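Fatty acid synthase 1, isoform A (Drosophila melanogaster, PDB 6FN6) probably catalyses steps in the de novo synthesis of long-chain saturated fatty acids, its dehydratase, enoylreductase and ketoreductase domains being the part crystallised here. Local coordinates at residues A[600-609]-A[662-673]; A[638-646]-A[682-690]. One frame throughout, in Å; residues are numbered along the deposited sequence.

Interaction 1: A[600-609]-A[662-673]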
loop_
_atom_site.group_PDB
_atom_site.type_symbol
_atom_site.label_atom_id
_atom_site.label_comp_id
_atom_site.label_asym_id
_atom_site.label_seq_id
_atom_site.Cartn_x
_atom_site.Cartn_y
_atom_site.Cartn_z
ATOM N N ASN A 600 -22.473 -35.788 0.841
ATOM C CA ASN A 600 -21.087 -36.156 0.592
ATOM C C ASN A 600 -20.294 -35.963 1.880
ATOM O O ASN A 600 -19.247 -35.317 1.893
ATOM C CB ASN A 600 -20.500 -35.316 -0.544
ATOM C CG ASN A 600 -19.119 -35.777 -0.956
ATOM O OD1 ASN A 600 -18.441 -36.480 -0.209
ATOM N ND2 ASN A 600 -18.693 -35.382 -2.150
ATOM N N LEU A 601 -20.812 -36.529 2.966
ATOM C CA LEU A 601 -20.198 -36.386 4.281
ATOM C C LEU A 601 -19.878 -37.748 4.887
ATOM O O LEU A 601 -20.453 -38.766 4.498
ATOM C CB LEU A 601 -21.123 -35.602 5.218
ATOM C CG LEU A 601 -21.571 -34.222 4.725
ATOM C CD1 LEU A 601 -22.625 -33.639 5.653
ATOM C CD2 LEU A 601 -20.386 -33.275 4.600
ATOM N N GLU A 602 -18.955 -37.760 5.843
ATOM C CA GLU A 602 -18.543 -38.993 6.499
ATOM C C GLU A 602 -18.188 -38.739 7.958
ATOM O O GLU A 602 -17.327 -37.913 8.262
ATOM C CB GLU A 602 -17.349 -39.609 5.767
ATOM C CG GLU A 602 -16.946 -40.996 6.251
ATOM C CD GLU A 602 -17.898 -42.080 5.788
ATOM O OE1 GLU A 602 -19.022 -41.746 5.358
ATOM O OE2 GLU A 602 -17.519 -43.268 5.852
ATOM N N THR A 603 -18.852 -39.456 8.859
ATOM C CA THR A 603 -18.559 -39.347 10.282
ATOM C C THR A 603 -17.354 -40.223 10.593
ATOM O O THR A 603 -17.394 -41.439 10.411
ATOM C CB THR A 603 -19.758 -39.770 11.151
ATOM O OG1 THR A 603 -20.942 -39.102 10.696
ATOM C CG2 THR A 603 -19.512 -39.415 12.614
ATOM N N CYS A 604 -16.277 -39.596 11.052
ATOM C CA CYS A 604 -15.034 -40.305 11.330
ATOM C C CYS A 604 -14.721 -40.337 12.821
ATOM O O CYS A 604 -15.194 -39.495 13.586
ATOM C CB CYS A 604 -13.874 -39.653 10.572
ATOM S SG CYS A 604 -14.109 -39.576 8.779
ATOM N N THR A 605 -13.922 -41.319 13.225
ATOM C CA THR A 605 -13.446 -41.400 14.597
ATOM C C THR A 605 -12.084 -40.725 14.678
ATOM O O THR A 605 -11.162 -41.092 13.953
ATOM C CB THR A 605 -13.329 -42.860 15.078
ATOM O OG1 THR A 605 -14.540 -43.567 14.783
ATOM C CG2 THR A 605 -13.063 -42.913 16.578
ATOM N N VAL A 606 -11.958 -39.744 15.565
ATOM C CA VAL A 606 -10.742 -38.949 15.641
ATOM C C VAL A 606 -9.718 -39.632 16.536
ATOM O O VAL A 606 -10.034 -40.053 17.650
ATOM C CB VAL A 606 -11.042 -37.525 16.144
ATOM C CG1 VAL A 606 -9.764 -36.694 16.223
ATOM C CG2 VAL A 606 -12.059 -36.848 15.242
ATOM N N TYR A 607 -8.491 -39.736 16.034
ATOM C CA TYR A 607 -7.383 -40.289 16.800
ATOM C C TYR A 607 -6.377 -39.191 17.122
ATOM O O TYR A 607 -5.927 -39.056 18.259
ATOM C CB TYR A 607 -6.701 -41.415 16.027
ATOM C CG TYR A 607 -7.414 -42.742 16.134
ATOM C CD1 TYR A 607 -8.666 -42.922 15.559
ATOM C CD2 TYR A 607 -6.841 -43.815 16.804
ATOM C CE1 TYR A 607 -9.326 -44.132 15.649
ATOM C CE2 TYR A 607 -7.493 -45.030 16.899
ATOM C CZ TYR A 607 -8.736 -45.181 16.320
ATOM O OH TYR A 607 -9.395 -46.385 16.407
ATOM N N TYR A 608 -6.033 -38.408 16.104
ATOM C CA TYR A 608 -5.069 -37.328 16.258
ATOM C C TYR A 608 -5.634 -36.026 15.707
ATOM O O TYR A 608 -6.075 -35.969 14.561
ATOM C CB TYR A 608 -3.760 -37.685 15.551
ATOM C CG TYR A 608 -2.987 -38.769 16.268
ATOM C CD1 TYR A 608 -3.237 -40.110 16.012
ATOM C CD2 TYR A 608 -2.023 -38.451 17.214
ATOM C CE1 TYR A 608 -2.543 -41.101 16.670
ATOM C CE2 TYR A 608 -1.323 -39.437 17.877
ATOM C CZ TYR A 608 -1.586 -40.760 17.602
ATOM O OH TYR A 608 -0.891 -41.747 18.262
ATOM N N ALA A 609 -5.637 -34.988 16.539
ATOM C CA ALA A 609 -6.119 -33.674 16.134
ATOM C C ALA A 609 -5.038 -32.631 16.399
ATOM O O ALA A 609 -4.743 -32.325 17.555
ATOM C CB ALA A 609 -7.396 -33.317 16.881
ATOM N N LEU A 662 -11.390 -31.164 16.658
ATOM C CA LEU A 662 -10.840 -31.379 17.986
ATOM C C LEU A 662 -11.929 -31.978 18.866
ATOM O O LEU A 662 -12.364 -31.381 19.851
ATOM C CB LEU A 662 -10.304 -30.075 18.576
ATOM C CG LEU A 662 -9.489 -30.198 19.865
ATOM C CD1 LEU A 662 -8.265 -31.084 19.666
ATOM C CD2 LEU A 662 -9.068 -28.825 20.361
ATOM N N ALA A 663 -12.364 -33.171 18.477
ATOM C CA ALA A 663 -13.445 -33.872 19.146
ATOM C C ALA A 663 -13.237 -35.371 18.993
ATOM O O ALA A 663 -12.376 -35.808 18.232
ATOM C CB ALA A 663 -14.787 -33.453 18.572
ATOM N N THR A 664 -14.013 -36.161 19.722
ATOM C CA THR A 664 -13.902 -37.610 19.638
ATOM C C THR A 664 -14.359 -38.109 18.269
ATOM O O THR A 664 -13.919 -39.159 17.802
ATOM C CB THR A 664 -14.728 -38.298 20.735
ATOM O OG1 THR A 664 -16.093 -37.873 20.645
ATOM C CG2 THR A 664 -14.175 -37.949 22.109
ATOM N N THR A 665 -15.246 -37.350 17.634
ATOM C CA THR A 665 -15.734 -37.683 16.300
ATOM C C THR A 665 -15.889 -36.416 15.471
ATOM O O THR A 665 -16.134 -35.337 16.011
ATOM C CB THR A 665 -17.085 -38.423 16.352
ATOM O OG1 THR A 665 -17.966 -37.758 17.269
ATOM C CG2 THR A 665 -16.891 -39.868 16.797
ATOM N N CYS A 666 -15.729 -36.545 14.157
ATOM C CA CYS A 666 -15.863 -35.404 13.260
ATOM C C CYS A 666 -16.490 -35.823 11.936
ATOM O O CYS A 666 -16.226 -36.915 11.431
ATOM C CB CYS A 666 -14.503 -34.747 13.012
ATOM S SG CYS A 666 -14.587 -33.219 12.037
ATOM N N VAL A 667 -17.338 -34.958 11.390
ATOM C CA VAL A 667 -17.916 -35.175 10.071
ATOM C C VAL A 667 -17.043 -34.489 9.024
ATOM O O VAL A 667 -16.944 -33.264 8.997
ATOM C CB VAL A 667 -19.366 -34.662 10.005
ATOM C CG1 VAL A 667 -19.951 -34.877 8.617
ATOM C CG2 VAL A 667 -20.221 -35.350 11.055
ATOM N N ALA A 668 -16.414 -35.287 8.166
ATOM C CA ALA A 668 -15.500 -34.762 7.156
ATOM C C ALA A 668 -16.076 -34.900 5.747
ATOM O O ALA A 668 -16.878 -35.795 5.477
ATOM C CB ALA A 668 -14.159 -35.474 7.246
ATOM N N SER A 669 -15.670 -33.996 4.859
ATOM C CA SER A 669 -16.085 -34.034 3.459
ATOM C C SER A 669 -15.166 -34.938 2.636
ATOM O O SER A 669 -13.943 -34.812 2.708
ATOM C CB SER A 669 -16.095 -32.622 2.870
ATOM O OG SER A 669 -16.329 -32.655 1.474
ATOM N N LYS A 670 -15.751 -35.844 1.855
ATOM C CA LYS A 670 -14.964 -36.815 1.097
ATOM C C LYS A 670 -14.011 -36.121 0.135
ATOM O O LYS A 670 -12.905 -36.602 -0.109
ATOM C CB LYS A 670 -15.867 -37.762 0.307
ATOM C CG LYS A 670 -16.872 -38.537 1.144
ATOM C CD LYS A 670 -17.743 -39.423 0.263
ATOM C CE LYS A 670 -18.886 -40.058 1.042
ATOM N NZ LYS A 670 -18.414 -41.092 2.005
ATOM N N ARG A 671 -14.438 -34.985 -0.409
ATOM C CA ARG A 671 -13.600 -34.240 -1.335
ATOM C C ARG A 671 -12.285 -33.874 -0.663
ATOM O O ARG A 671 -11.229 -33.901 -1.295
ATOM C CB ARG A 671 -14.312 -32.981 -1.830
ATOM C CG ARG A 671 -15.587 -33.256 -2.610
ATOM C CD ARG A 671 -16.151 -31.974 -3.194
ATOM N NE ARG A 671 -16.601 -31.047 -2.158
ATOM C CZ ARG A 671 -17.857 -30.940 -1.731
ATOM N NH1 ARG A 671 -18.817 -31.703 -2.243
ATOM N NH2 ARG A 671 -18.156 -30.062 -0.784
ATOM N N MET A 672 -12.353 -33.528 0.619
ATOM C CA MET A 672 -11.158 -33.155 1.360
ATOM C C MET A 672 -10.731 -34.256 2.331
ATOM O O MET A 672 -10.673 -34.047 3.542
ATOM C CB MET A 672 -11.395 -31.838 2.108
ATOM C CG MET A 672 -11.319 -30.610 1.204
ATOM S SD MET A 672 -12.074 -29.129 1.903
ATOM C CE MET A 672 -13.817 -29.512 1.742
ATOM N N MET A 673 -10.422 -35.427 1.781
ATOM C CA MET A 673 -9.882 -36.536 2.564
ATOM C C MET A 673 -8.856 -37.337 1.769
ATOM O O MET A 673 -8.990 -37.524 0.560
ATOM C CB MET A 673 -10.980 -37.487 3.059
ATOM C CG MET A 673 -11.829 -36.937 4.187
ATOM S SD MET A 673 -12.760 -38.225 5.054
ATOM C CE MET A 673 -14.047 -38.632 3.891
#
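In E602, CG stands anti to the backbone N (chi1 -172°) and the chain then bends at chi2, which brings the carboxylate beside the amine of K670, whose own chain turns at its last torsion (chi4 -70°). OE1 of E602 and NZ of K670 lie 3.5 Å apart, a long salt bridge whose hydrogen bond is weak; both residues have chains long and flexible enough for this partly open end of the sheet, and OE2 of E602 also has a weak hydrogen bond from T648. Strands 601-606 and 665-669 run antiparallel. E602 and A668 form a hydrogen-bonded pair with bonds in both directions, as do C604 and C666, where C604 N meets C666 O at 2.7 Å in a nearly straight bond (174°). V606 N continues the ladder to T664 O. This strand pair belongs to the mixed sheet of the enoylreductase's substrate-binding domain, a fold of the medium-chain dehydrogenase/reductase family. Its two faces differ in character. L601, T603, T605, T665 and V667 share the more open one, where the threonines and V667, branched at CB, suit the extended backbone and CB of L601 packs against CG1 of V667 at 3.7 Å. On the other, C604, C666 and A668 are small enough to lie beneath F643 of strand 642-646. There CG2 of V606 reaches CB of C666 at 3.9 Å, and the flexible thioether of M673 brings its SD to 4.2 Å from SG of C604. Past the corner at Y607, the methyl of A609 meets CD1 of L662 at 3.7 Å.

Interaction 2: A[638-646]-A[682-690]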
loop_
_atom_site.group_PDB
_atom_site.type_symbol
_atom_site.label_atom_id
_atom_site.label_comp_id
_atom_site.label_asym_id
_atom_site.label_seq_id
_atom_site.Cartn_x
_atom_site.Cartn_y
_atom_site.Cartn_z
ATOM N N VAL A 638 -15.918 -25.223 17.636
ATOM C CA VAL A 638 -15.270 -24.605 16.480
ATOM C C VAL A 638 -13.793 -24.980 16.337
ATOM O O VAL A 638 -13.207 -24.798 15.273
ATOM C CB VAL A 638 -15.418 -23.071 16.540
ATOM C CG1 VAL A 638 -16.877 -22.680 16.442
ATOM C CG2 VAL A 638 -14.815 -22.524 17.827
ATOM N N LEU A 639 -13.190 -25.494 17.401
ATOM C CA LEU A 639 -11.769 -25.822 17.376
ATOM C C LEU A 639 -11.521 -27.078 16.544
ATOM O O LEU A 639 -12.392 -27.942 16.441
ATOM C CB LEU A 639 -11.245 -26.015 18.802
ATOM C CG LEU A 639 -11.393 -24.806 19.734
ATOM C CD1 LEU A 639 -11.029 -25.178 21.167
ATOM C CD2 LEU A 639 -10.565 -23.622 19.260
ATOM N N GLY A 640 -10.336 -27.177 15.943
ATOM C CA GLY A 640 -9.980 -28.353 15.169
ATOM C C GLY A 640 -10.137 -28.157 13.675
ATOM O O GLY A 640 -11.256 -28.128 13.164
ATOM N N LEU A 641 -9.014 -28.034 12.971
ATOM C CA LEU A 641 -9.037 -27.761 11.541
ATOM C C LEU A 641 -8.749 -29.012 10.714
ATOM O O LEU A 641 -9.109 -29.091 9.538
ATOM C CB LEU A 641 -8.017 -26.675 11.207
ATOM C CG LEU A 641 -8.437 -25.233 11.508
ATOM C CD1 LEU A 641 -7.239 -24.315 11.355
ATOM C CD2 LEU A 641 -9.582 -24.775 10.623
ATOM N N GLU A 642 -8.089 -29.985 11.332
ATOM C CA GLU A 642 -7.715 -31.217 10.647
ATOM C C GLU A 642 -7.582 -32.364 11.639
ATOM O O GLU A 642 -7.558 -32.143 12.850
ATOM C CB GLU A 642 -6.400 -31.027 9.889
ATOM C CG GLU A 642 -5.219 -30.699 10.792
ATOM C CD GLU A 642 -3.960 -30.347 10.023
ATOM O OE1 GLU A 642 -3.717 -30.950 8.956
ATOM O OE2 GLU A 642 -3.209 -29.465 10.489
ATOM N N PHE A 643 -7.486 -33.586 11.124
ATOM C CA PHE A 643 -7.331 -34.755 11.980
ATOM C C PHE A 643 -6.900 -35.989 11.196
ATOM O O PHE A 643 -7.099 -36.078 9.985
ATOM C CB PHE A 643 -8.641 -35.061 12.713
ATOM C CG PHE A 643 -9.731 -35.580 11.815
ATOM C CD1 PHE A 643 -9.838 -36.934 11.545
ATOM C CD2 PHE A 643 -10.649 -34.717 11.240
ATOM C CE1 PHE A 643 -10.836 -37.417 10.721
ATOM C CE2 PHE A 643 -11.650 -35.196 10.416
ATOM C CZ PHE A 643 -11.741 -36.547 10.157
ATOM N N ALA A 644 -6.319 -36.942 11.914
ATOM C CA ALA A 644 -6.101 -38.284 11.395
ATOM C C ALA A 644 -6.916 -39.251 12.245
ATOM O O ALA A 644 -6.915 -39.159 13.473
ATOM C CB ALA A 644 -4.629 -38.646 11.420
ATOM N N GLY A 645 -7.612 -40.173 11.592
ATOM C CA GLY A 645 -8.479 -41.094 12.299
ATOM C C GLY A 645 -8.972 -42.245 11.448
ATOM O O GLY A 645 -8.304 -42.664 10.503
ATOM N N ARG A 646 -10.152 -42.754 11.786
ATOM C CA ARG A 646 -10.730 -43.893 11.084
ATOM C C ARG A 646 -12.060 -43.558 10.421
ATOM O O ARG A 646 -12.843 -42.753 10.927
ATOM C CB ARG A 646 -10.908 -45.072 12.040
ATOM C CG ARG A 646 -9.591 -45.677 12.492
ATOM C CD ARG A 646 -9.796 -46.953 13.283
ATOM N NE ARG A 646 -8.527 -47.504 13.750
ATOM C CZ ARG A 646 -7.703 -48.231 13.000
ATOM N NH1 ARG A 646 -6.570 -48.688 13.514
ATOM N NH2 ARG A 646 -8.005 -48.505 11.736
ATOM N N MET A 682 -0.658 -42.610 12.217
ATOM C CA MET A 682 -1.712 -41.607 12.278
ATOM C C MET A 682 -1.134 -40.305 12.818
ATOM O O MET A 682 -1.487 -39.221 12.359
ATOM C CB MET A 682 -2.869 -42.077 13.162
ATOM C CG MET A 682 -3.808 -43.059 12.491
ATOM S SD MET A 682 -5.164 -43.531 13.581
ATOM C CE MET A 682 -6.136 -44.553 12.484
ATOM N N GLU A 683 -0.233 -40.431 13.786
ATOM C CA GLU A 683 0.476 -39.289 14.350
ATOM C C GLU A 683 1.135 -38.476 13.238
ATOM O O GLU A 683 1.012 -37.252 13.187
ATOM C CB GLU A 683 1.516 -39.768 15.369
ATOM C CG GLU A 683 2.487 -38.703 15.852
ATOM C CD GLU A 683 3.486 -39.248 16.856
ATOM O OE1 GLU A 683 4.658 -38.812 16.836
ATOM O OE2 GLU A 683 3.098 -40.115 17.667
ATOM N N GLU A 684 1.845 -39.168 12.354
ATOM C CA GLU A 684 2.523 -38.525 11.240
ATOM C C GLU A 684 1.530 -37.916 10.254
ATOM O O GLU A 684 1.651 -36.750 9.876
ATOM C CB GLU A 684 3.411 -39.538 10.517
ATOM C CG GLU A 684 4.693 -39.886 11.253
ATOM C CD GLU A 684 5.444 -41.029 10.599
ATOM O OE1 GLU A 684 5.276 -41.235 9.378
ATOM O OE2 GLU A 684 6.201 -41.724 11.307
ATOM N N ALA A 685 0.545 -38.710 9.848
ATOM C CA ALA A 685 -0.403 -38.298 8.819
ATOM C C ALA A 685 -1.156 -37.027 9.209
ATOM O O ALA A 685 -1.417 -36.167 8.364
ATOM C CB ALA A 685 -1.384 -39.424 8.535
ATOM N N SER A 686 -1.489 -36.906 10.490
ATOM C CA SER A 686 -2.270 -35.777 10.986
ATOM C C SER A 686 -1.629 -34.428 10.665
ATOM O O SER A 686 -2.309 -33.402 10.641
ATOM C CB SER A 686 -2.469 -35.901 12.501
ATOM O OG SER A 686 -1.227 -35.947 13.181
ATOM N N THR A 687 -0.320 -34.430 10.426
ATOM C CA THR A 687 0.423 -33.193 10.204
ATOM C C THR A 687 0.292 -32.654 8.777
ATOM O O THR A 687 0.642 -31.505 8.514
ATOM C CB THR A 687 1.922 -33.384 10.500
ATOM O OG1 THR A 687 2.494 -34.256 9.519
ATOM C CG2 THR A 687 2.130 -33.982 11.879
ATOM N N VAL A 688 -0.214 -33.475 7.864
ATOM C CA VAL A 688 -0.127 -33.174 6.434
ATOM C C VAL A 688 -1.232 -32.257 5.887
ATOM O O VAL A 688 -0.926 -31.269 5.225
ATOM C CB VAL A 688 -0.091 -34.492 5.628
ATOM C CG1 VAL A 688 -0.183 -34.225 4.129
ATOM C CG2 VAL A 688 1.166 -35.269 5.945
ATOM N N PRO A 689 -2.511 -32.586 6.142
ATOM C CA PRO A 689 -3.636 -31.939 5.450
ATOM C C PRO A 689 -3.557 -30.418 5.297
ATOM O O PRO A 689 -3.598 -29.923 4.173
ATOM C CB PRO A 689 -4.832 -32.308 6.326
ATOM C CG PRO A 689 -4.465 -33.588 6.933
ATOM C CD PRO A 689 -2.981 -33.544 7.155
ATOM N N CYS A 690 -3.468 -29.689 6.403
ATOM C CA CYS A 690 -3.586 -28.236 6.358
ATOM C C CYS A 690 -2.371 -27.544 5.757
ATOM O O CYS A 690 -2.503 -26.769 4.809
ATOM C CB CYS A 690 -3.841 -27.683 7.759
ATOM S SG CYS A 690 -5.548 -27.869 8.291
HETATM O O HOH W 1 -1.080 -29.599 8.731
#
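Over one face of the R646 guanidinium sits the methyl of M682, its CE 4.0 Å from CZ and above the centre of the group, while NH1 and NH2 are held by partners elsewhere: NH1 in a salt bridge to E900, NH2 by the carbonyls of K904 and G650. A slim, unbranched methionine suits the place, since its extended chain can cross the arginine at about a right angle and lay an apolar methyl on the flat cation without competing for its N-H groups. The second flat group, the carboxylate of E642, is met from above its plane by the N-H of C690, with OE1 2.9 Å from C690 N. The setting is the enoylreductase, of the medium-chain dehydrogenase/reductase fold, where strand 642-646 is packed against segment 682-690, a short helix 682-685 and a turn that lead to helix 689-702. E642 thus binds a backbone N-H near the start of helix 689-702, where a negative charge would probably be favoured by the helix dipole. Its CG lies between the backbone N and the carbonyl carbon (chi1 62°), and the extended chain beyond it carries the acid across the ring of P689, whose CB is 3.2 Å from OE1. Proline suits a place near the start of a helix, where no N-H partner is required. The buried acid has further partners: OE2 accepts from N612, and a water lies 2.8 Å from OE2 and 2.6 Å from T687 O. Midway along the strand, A644 has just a methyl, allowing close approach: its CB lies 3.7 Å from CB of S686. The hydroxyl of S686 turns back to helix 682-685, where OG donates to E683 O at 2.6 Å.

In the fold
Interactions 1 and 2 lie side by side in the enoylreductase, their centres about 9 Å apart, and share one mixed sheet: strand 601-611 pairs with 665-669 in the first and borders 642-646 of the second. Backbone contacts join them directly, Y608 O to A644 N at 2.8 Å and T605 O to R646 N at 2.9 Å, both probable hydrogen bonds, and Y607 and Y608 both face A644 in a classic beta bulge. Along the chain the segments alternate, 600-609, 638-646, 662-673, 682-690, so the two contacts interlock. The first pairs strands within the sheet; the second packs strand 642-646 against the residues leading into helix 689-702, well away from the predicted dehydratase active-site residues.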